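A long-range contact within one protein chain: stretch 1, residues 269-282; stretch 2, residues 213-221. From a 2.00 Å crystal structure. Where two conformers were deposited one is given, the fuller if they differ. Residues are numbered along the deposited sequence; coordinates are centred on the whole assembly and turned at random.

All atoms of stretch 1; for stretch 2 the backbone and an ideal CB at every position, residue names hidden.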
ATOM      1  N   ALA A 269       1.999  10.857  16.544  1.00 17.30           N
ATOM      2  CA  ALA A 269       3.108  10.454  17.406  1.00 17.24           C
ATOM      3  C   ALA A 269       2.851   9.152  18.144  1.00 15.42           C
ATOM      4  O   ALA A 269       3.688   8.248  18.146  1.00 12.83           O
ATOM      5  CB  ALA A 269       3.412  11.556  18.430  1.00 17.11           C
ATOM      6  N   THR A 270       1.698   9.081  18.782  1.00 14.74           N
ATOM      7  CA  THR A 270       1.269   7.885  19.528  1.00 16.84           C
ATOM      8  C   THR A 270       1.054   6.693  18.610  1.00 14.95           C
ATOM      9  O   THR A 270       1.447   5.562  18.947  1.00 13.07           O
ATOM     10  CB  THR A 270       0.011   8.174  20.448  1.00 16.60           C
ATOM     11  OG1 THR A 270      -1.089   8.608  19.651  1.00 23.26           O
ATOM     12  CG2 THR A 270       0.323   9.251  21.415  1.00 19.12           C
ATOM     13  N   LEU A 271       0.513   6.909  17.397  1.00 16.12           N
ATOM     14  CA  LEU A 271       0.361   5.787  16.480  1.00 13.63           C
ATOM     15  C   LEU A 271       1.694   5.258  15.967  1.00 16.32           C
ATOM     16  O   LEU A 271       1.929   4.025  15.931  1.00 13.94           O
ATOM     17  CB  LEU A 271      -0.538   6.161  15.298  1.00 16.33           C
ATOM     18  CG  LEU A 271      -0.827   5.019  14.345  1.00 14.65           C
ATOM     19  CD1 LEU A 271      -1.636   3.927  15.052  1.00 17.25           C
ATOM     20  CD2 LEU A 271      -1.520   5.574  13.106  1.00 11.41           C
ATOM     21  N   GLN A 272       2.587   6.181  15.600  1.00 16.64           N
ATOM     22  CA  GLN A 272       3.931   5.831  15.135  1.00 15.85           C
ATOM     23  C   GLN A 272       4.657   5.034  16.229  1.00 16.73           C
ATOM     24  O   GLN A 272       5.316   4.052  15.952  1.00 17.56           O
ATOM     25  CB  GLN A 272       4.729   7.107  14.845  1.00 13.50           C
ATOM     26  CG  GLN A 272       6.088   6.889  14.173  1.00 16.41           C
ATOM     27  CD  GLN A 272       6.812   8.204  13.893  1.00 16.63           C
ATOM     28  OE1 GLN A 272       7.035   9.006  14.796  1.00 15.99           O
ATOM     29  NE2 GLN A 272       7.152   8.439  12.628  1.00 14.99           N
ATOM     30  N   ARG A 273       4.536   5.483  17.462  1.00 16.38           N
ATOM     31  CA  ARG A 273       5.136   4.780  18.615  1.00 18.72           C
ATOM     32  C   ARG A 273       4.566   3.360  18.735  1.00 17.27           C
ATOM     33  O   ARG A 273       5.290   2.383  18.751  1.00 18.09           O
ATOM     34  CB  ARG A 273       4.905   5.589  19.890  1.00 17.06           C
ATOM     35  CG  ARG A 273       5.325   4.857  21.177  1.00 23.57           C
ATOM     36  CD  ARG A 273       4.118   4.210  21.918  1.00 37.90           C
ATOM     37  NE  ARG A 273       3.074   5.092  22.511  1.00 43.04           N
ATOM     38  CZ  ARG A 273       3.142   6.408  22.802  1.00 49.02           C
ATOM     39  NH1 ARG A 273       4.228   7.165  22.587  1.00 50.42           N
ATOM     40  NH2 ARG A 273       2.073   7.003  23.336  1.00 37.32           N
ATOM     41  N   ASP A 274       3.249   3.247  18.733  1.00 18.92           N
ATOM     42  CA  ASP A 274       2.595   1.933  18.728  1.00 18.18           C
ATOM     43  C   ASP A 274       3.044   1.021  17.581  1.00 15.35           C
ATOM     44  O   ASP A 274       3.266  -0.183  17.780  1.00 13.55           O
ATOM     45  CB  ASP A 274       1.078   2.083  18.734  1.00 13.60           C
ATOM     46  CG  ASP A 274       0.560   2.625  20.035  1.00 21.66           C
ATOM     47  OD1 ASP A 274       1.344   2.763  21.010  1.00 15.01           O
ATOM     48  OD2 ASP A 274      -0.639   2.931  20.080  1.00 14.46           O
ATOM     49  N   LEU A 275       3.193   1.578  16.382  1.00 17.87           N
ATOM     50  CA  LEU A 275       3.672   0.793  15.243  1.00 15.19           C
ATOM     51  C   LEU A 275       5.142   0.415  15.317  1.00 13.40           C
ATOM     52  O   LEU A 275       5.523  -0.602  14.796  1.00 15.96           O
ATOM     53  CB  LEU A 275       3.385   1.494  13.907  1.00 15.48           C
ATOM     54  CG  LEU A 275       1.943   1.660  13.495  1.00 15.66           C
ATOM     55  CD1 LEU A 275       1.783   2.531  12.217  1.00 12.15           C
ATOM     56  CD2 LEU A 275       1.323   0.261  13.324  1.00 20.16           C
ATOM     57  N   THR A 276       5.990   1.259  15.937  1.00 15.46           N
ATOM     58  CA  THR A 276       7.352   0.883  16.236  1.00 12.84           C
ATOM     59  C   THR A 276       7.428  -0.333  17.147  1.00 12.96           C
ATOM     60  O   THR A 276       8.183  -1.269  16.907  1.00 12.06           O
ATOM     61  CB  THR A 276       8.128   2.055  16.837  1.00 13.22           C
ATOM     62  OG1 THR A 276       8.295   3.049  15.821  1.00 15.74           O
ATOM     63  CG2 THR A 276       9.446   1.611  17.283  1.00 14.23           C
ATOM     64  N   LEU A 277       6.676  -0.285  18.239  1.00 13.86           N
ATOM     65  CA  LEU A 277       6.577  -1.413  19.155  0.50 12.73           C
ATOM     66  C   LEU A 277       5.963  -2.646  18.477  1.00 11.50           C
ATOM     67  O   LEU A 277       6.412  -3.768  18.735  1.00 15.82           O
ATOM     68  CB  LEU A 277       5.793  -1.031  20.418  0.50 13.43           C
ATOM     69  CG  LEU A 277       6.458  -0.293  21.596  0.50 13.25           C
ATOM     70  CD1 LEU A 277       7.221  -1.211  22.536  0.50  7.84           C
ATOM     71  CD2 LEU A 277       7.350   0.828  21.159  0.50 15.26           C
ATOM     72  N   LEU A 278       4.977  -2.467  17.609  1.00 10.37           N
ATOM     73  CA  LEU A 278       4.375  -3.607  16.900  1.00 11.94           C
ATOM     74  C   LEU A 278       5.437  -4.210  15.953  1.00 14.81           C
ATOM     75  O   LEU A 278       5.571  -5.423  15.846  1.00 14.15           O
ATOM     76  CB  LEU A 278       3.140  -3.175  16.078  1.00 14.48           C
ATOM     77  CG  LEU A 278       2.663  -4.220  15.062  1.00 13.95           C
ATOM     78  CD1 LEU A 278       2.083  -5.420  15.803  1.00 12.93           C
ATOM     79  CD2 LEU A 278       1.687  -3.602  14.009  1.00 17.46           C
ATOM     80  N   THR A 279       6.236  -3.349  15.337  1.00 14.39           N
ATOM     81  CA  THR A 279       7.225  -3.764  14.310  1.00 15.30           C
ATOM     82  C   THR A 279       8.346  -4.566  14.942  1.00 11.30           C
ATOM     83  O   THR A 279       8.862  -5.499  14.355  1.00 15.46           O
ATOM     84  CB  THR A 279       7.735  -2.514  13.463  1.00 16.52           C
ATOM     85  OG1 THR A 279       6.643  -1.921  12.738  1.00 22.33           O
ATOM     86  CG2 THR A 279       8.762  -2.908  12.420  1.00 15.11           C
ATOM     87  N   LEU A 280       8.752  -4.167  16.153  1.00 16.60           N
ATOM     88  CA  LEU A 280       9.757  -4.866  16.895  1.00 14.63           C
ATOM     89  C   LEU A 280       9.226  -6.273  17.174  1.00 13.32           C
ATOM     90  O   LEU A 280       9.924  -7.287  16.988  1.00 11.76           O
ATOM     91  CB  LEU A 280      10.093  -4.118  18.207  1.00 15.36           C
ATOM     92  CG  LEU A 280      11.215  -4.660  19.090  1.00 18.86           C
ATOM     93  CD1 LEU A 280      12.512  -4.927  18.265  1.00 20.24           C
ATOM     94  CD2 LEU A 280      11.513  -3.705  20.267  1.00 19.36           C
ATOM     95  N   ARG A 281       7.977  -6.352  17.593  1.00 11.29           N
ATOM     96  CA  ARG A 281       7.381  -7.660  17.835  1.00 14.48           C
ATOM     97  C   ARG A 281       7.305  -8.555  16.578  1.00 15.22           C
ATOM     98  O   ARG A 281       7.523  -9.758  16.646  1.00 15.80           O
ATOM     99  CB  ARG A 281       6.005  -7.461  18.436  1.00 14.83           C
ATOM    100  CG  ARG A 281       5.370  -8.747  18.897  1.00 30.01           C
ATOM    101  CD  ARG A 281       6.103  -9.378  20.091  1.00 29.60           C
ATOM    102  NE  ARG A 281       5.534 -10.697  20.294  1.00 31.56           N
ATOM    103  CZ  ARG A 281       5.874 -11.791  19.619  1.00 31.87           C
ATOM    104  NH1 ARG A 281       6.834 -11.765  18.686  1.00 24.18           N
ATOM    105  NH2 ARG A 281       5.237 -12.928  19.885  1.00 31.35           N
ATOM    106  N   ILE A 282       6.973  -7.966  15.432  1.00 16.06           N
ATOM    107  CA  ILE A 282       6.933  -8.693  14.183  1.00 15.02           C
ATOM    108  C   ILE A 282       8.333  -9.163  13.796  1.00 15.59           C
ATOM    109  O   ILE A 282       8.458 -10.247  13.296  1.00 14.37           O
ATOM    110  CB  ILE A 282       6.361  -7.820  13.027  1.00 16.40           C
ATOM    111  CG1 ILE A 282       4.887  -7.441  13.272  1.00 16.29           C
ATOM    112  CG2 ILE A 282       6.526  -8.471  11.632  1.00 13.11           C
ATOM    113  CD1 ILE A 282       4.322  -6.481  12.166  1.00 12.37           C
ATOM    114  N   UNK A 213      -3.764  -9.185  17.698  1.00 18.03           N
ATOM    115  CA  UNK A 213      -3.700  -9.235  19.161  1.00 17.40           C
ATOM    116  C   UNK A 213      -2.909  -8.051  19.716  1.00 16.72           C
ATOM    117  O   UNK A 213      -3.349  -7.375  20.639  1.00 14.30           O
ATOM    118  CB  UNK A 213      -3.069 -10.550  19.622  1.00 17.40           C
ATOM    119  N   UNK A 214      -1.744  -7.791  19.150  1.00 14.20           N
ATOM    120  CA  UNK A 214      -0.913  -6.651  19.610  1.00 13.91           C
ATOM    121  C   UNK A 214      -1.662  -5.315  19.456  1.00 13.98           C
ATOM    122  O   UNK A 214      -1.685  -4.523  20.371  1.00 12.23           O
ATOM    123  CB  UNK A 214       0.399  -6.601  18.825  1.00 13.91           C
ATOM    124  N   UNK A 215      -2.331  -5.095  18.315  1.00 13.33           N
ATOM    125  CA  UNK A 215      -3.088  -3.861  18.098  1.00 13.03           C
ATOM    126  C   UNK A 215      -4.304  -3.713  18.980  1.00 11.19           C
ATOM    127  O   UNK A 215      -4.528  -2.642  19.518  1.00 14.39           O
ATOM    128  CB  UNK A 215      -3.530  -3.780  16.635  1.00 13.03           C
ATOM    129  N   UNK A 216      -5.104  -4.781  19.138  1.00 12.05           N
ATOM    130  CA  UNK A 216      -6.211  -4.774  20.117  1.00  9.97           C
ATOM    131  C   UNK A 216      -5.743  -4.573  21.554  1.00 11.54           C
ATOM    132  O   UNK A 216      -6.410  -3.932  22.331  1.00 11.78           O
ATOM    133  CB  UNK A 216      -6.992  -6.086  20.027  1.00  9.97           C
ATOM    134  N   UNK A 217      -4.586  -5.084  21.909  1.00 11.29           N
ATOM    135  CA  UNK A 217      -4.068  -4.840  23.265  1.00 19.26           C
ATOM    136  C   UNK A 217      -3.723  -3.369  23.518  1.00 17.45           C
ATOM    137  O   UNK A 217      -3.790  -2.925  24.636  1.00 16.97           O
ATOM    138  CB  UNK A 217      -2.825  -5.699  23.505  1.00 19.26           C
ATOM    139  N   UNK A 218      -3.416  -2.614  22.461  1.00 18.93           N
ATOM    140  CA  UNK A 218      -3.042  -1.192  22.562  1.00 20.24           C
ATOM    141  C   UNK A 218      -4.279  -0.291  22.434  1.00 20.48           C
ATOM    142  O   UNK A 218      -4.184   0.936  22.506  1.00 21.29           O
ATOM    143  CB  UNK A 218      -2.018  -0.832  21.484  1.00 20.24           C
ATOM    144  N   UNK A 219      -5.433  -0.913  22.213  1.00 17.84           N
ATOM    145  CA  UNK A 219      -6.699  -0.224  22.236  1.00 16.19           C
ATOM    146  C   UNK A 219      -7.331   0.013  20.888  1.00 13.32           C
ATOM    147  O   UNK A 219      -8.356   0.667  20.813  1.00 11.37           O
ATOM    148  CB  UNK A 219      -6.521   1.122  22.941  1.00 16.19           C
ATOM    149  N   UNK A 220      -6.719  -0.490  19.824  1.00  9.90           N
ATOM    150  CA  UNK A 220      -7.227  -0.258  18.454  1.00  8.81           C
ATOM    151  C   UNK A 220      -8.241  -1.349  18.120  1.00 11.48           C
ATOM    152  O   UNK A 220      -8.174  -2.452  18.635  1.00 16.39           O
ATOM    153  CB  UNK A 220      -6.090  -0.247  17.431  1.00  8.81           C
ATOM    154  N   UNK A 221      -9.198  -1.035  17.277  1.00 16.47           N
ATOM    155  CA  UNK A 221     -10.105  -2.038  16.723  1.00 16.17           C
ATOM    156  C   UNK A 221      -9.448  -2.576  15.465  1.00 17.64           C
ATOM    157  O   UNK A 221      -8.699  -1.846  14.774  1.00 18.25           O
ATOM    158  CB  UNK A 221     -11.491  -1.459  16.430  1.00 16.17           C
TER

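Stretch 1 is one continuous helix, and the helical start of stretch 2 runs roughly antiparallel to it, the axes crossing at 148° and approaching to 10.5 Å.

Position 213 has no atom of stretch 1 near its ideal CB, and CA-to-CB runs sideways, so many residues would do. It is Arg 213, whose end comes nearer to stretch 1 without making a contact.

Position 214 points toward stretch 1, its ideal CB 3.7 Å from Leu 278 CD1, with Arg 281 close by. An aliphatic stem is wanted here, and an acidic end would answer the arginine; Gln or Met could also fit. Glu 214 packs its CB there, with OE2 4.2 Å from Arg 281 NE, an attraction of charges beyond salt-bridge range.

Position 215 sends its CB sideways with nothing of stretch 1 in immediate reach, but the leucine side of the facing helix invites a longer apolar chain, Leu or Met. Leu 215 turns its end inward, placing CD2 4.1 Å from Leu 278 CD2.

Positions 216 and 217 are out of reach and leave the choice open; they are Arg 216 and Glu 217.

Position 218 points toward stretch 1, with its ideal CB 4.2 Å from Asp 274 OD2. That carboxylate suggests a base or a polar donor, though a long chain could instead travel along the helix surface. Lys 218 takes the second course: its CE lies 3.6 Å from Asp 274 O and 4.2 Å from Leu 277 CB, and its NZ makes a weak hydrogen bond, part of a salt bridge, to Glu 214 OE1 at 3.4 Å.

Position 219 has phi 106°, where a CB would jam against the preceding carbonyl O. Backbone alone calls for glycine, and Gly 219 is the first residue to leave helical angles, in a Schellman motif.

Position 220 points toward stretch 1, yet its ideal CB finds nothing within 5.5 Å. A large side chain is needed to cross the gap to Leu 271 and the Asp 274 carboxylate: Tyr, Trp, or a long base. Tyr 220 OH donates a very short hydrogen bond to Asp 274 OD2, 2.5 Å, and its CZ packs 3.7 Å from Leu 271 CD1. The O of water 1 donates to Tyr 220 OH at 2.6 Å and hydrogen-bonds Thr 270 OG1 at 3.1 Å.

Position 221 is beyond reach of stretch 1; it is Thr 221, hydrogen-bonded elsewhere in the structure.

Stretch 2 213-221: RELREKGYT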
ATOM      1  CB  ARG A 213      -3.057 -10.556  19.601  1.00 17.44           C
ATOM      2  CG  ARG A 213      -2.759 -10.679  21.106  1.00 18.14           C
ATOM      3  CD  ARG A 213      -2.325 -12.096  21.481  1.00 24.46           C
ATOM      4  NE  ARG A 213      -1.101 -12.549  20.787  1.00 38.03           N
ATOM      5  CZ  ARG A 213      -1.024 -13.540  19.876  1.00 45.40           C
ATOM      6  NH1 ARG A 213      -2.106 -14.247  19.499  1.00 46.05           N
ATOM      7  NH2 ARG A 213       0.159 -13.838  19.329  1.00 44.01           N
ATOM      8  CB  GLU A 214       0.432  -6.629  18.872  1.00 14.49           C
ATOM      9  CG  GLU A 214       1.340  -7.817  19.259  1.00 19.83           C
ATOM     10  CD  GLU A 214       1.892  -7.691  20.676  1.00 25.45           C
ATOM     11  OE1 GLU A 214       2.204  -6.546  21.067  1.00 18.76           O
ATOM     12  OE2 GLU A 214       1.986  -8.725  21.398  1.00 27.18           O
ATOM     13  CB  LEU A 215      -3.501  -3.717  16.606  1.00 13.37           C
ATOM     14  CG  LEU A 215      -2.309  -3.404  15.700  1.00 18.17           C
ATOM     15  CD1 LEU A 215      -2.740  -3.337  14.312  1.00 16.61           C
ATOM     16  CD2 LEU A 215      -1.571  -2.115  16.079  1.00 14.25           C
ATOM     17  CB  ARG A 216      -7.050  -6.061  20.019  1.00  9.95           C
ATOM     18  CG  ARG A 216      -7.838  -6.140  18.753  1.00  9.85           C
ATOM     19  CD  ARG A 216      -8.479  -7.502  18.608  1.00 11.43           C
ATOM     20  NE  ARG A 216      -9.394  -7.493  17.486  1.00 16.68           N
ATOM     21  CZ  ARG A 216     -10.030  -8.571  17.022  1.00 20.82           C
ATOM     22  NH1 ARG A 216      -9.805  -9.778  17.528  1.00 19.91           N
ATOM     23  NH2 ARG A 216     -10.855  -8.448  15.997  1.00 23.00           N
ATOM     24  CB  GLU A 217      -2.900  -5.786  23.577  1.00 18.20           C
ATOM     25  CG  GLU A 217      -3.407  -7.222  23.738  1.00 28.50           C
ATOM     26  CD  GLU A 217      -2.343  -8.256  24.131  1.00 27.89           C
ATOM     27  OE1 GLU A 217      -1.172  -7.868  24.345  1.00 40.13           O
ATOM     28  OE2 GLU A 217      -2.712  -9.462  24.218  1.00 31.46           O
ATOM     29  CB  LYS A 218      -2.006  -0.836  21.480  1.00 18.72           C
ATOM     30  CG  LYS A 218      -0.619  -1.500  21.665  1.00 20.75           C
ATOM     31  CD  LYS A 218       0.156  -1.595  20.342  1.00 25.82           C
ATOM     32  CE  LYS A 218       1.653  -1.983  20.456  1.00 19.69           C
ATOM     33  NZ  LYS A 218       1.897  -3.182  21.346  1.00 22.54           N
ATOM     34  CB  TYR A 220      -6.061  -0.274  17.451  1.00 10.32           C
ATOM     35  CG  TYR A 220      -5.030   0.809  17.695  1.00 12.63           C
ATOM     36  CD1 TYR A 220      -5.271   2.114  17.308  1.00 10.58           C
ATOM     37  CD2 TYR A 220      -3.853   0.533  18.380  1.00 11.98           C
ATOM     38  CE1 TYR A 220      -4.325   3.097  17.516  1.00 17.34           C
ATOM     39  CE2 TYR A 220      -2.910   1.512  18.631  1.00 14.73           C
ATOM     40  CZ  TYR A 220      -3.152   2.804  18.207  1.00 14.81           C
ATOM     41  OH  TYR A 220      -2.249   3.827  18.434  1.00 16.26           O
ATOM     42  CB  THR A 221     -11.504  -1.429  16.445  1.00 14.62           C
ATOM     43  OG1 THR A 221     -11.367  -0.304  15.573  1.00 17.11           O
ATOM     44  CG2 THR A 221     -12.143  -0.974  17.797  1.00  9.87           C
TER
HETATM   45  O   HOH W   1      -2.936   6.337  18.695  1.00 26.56           O
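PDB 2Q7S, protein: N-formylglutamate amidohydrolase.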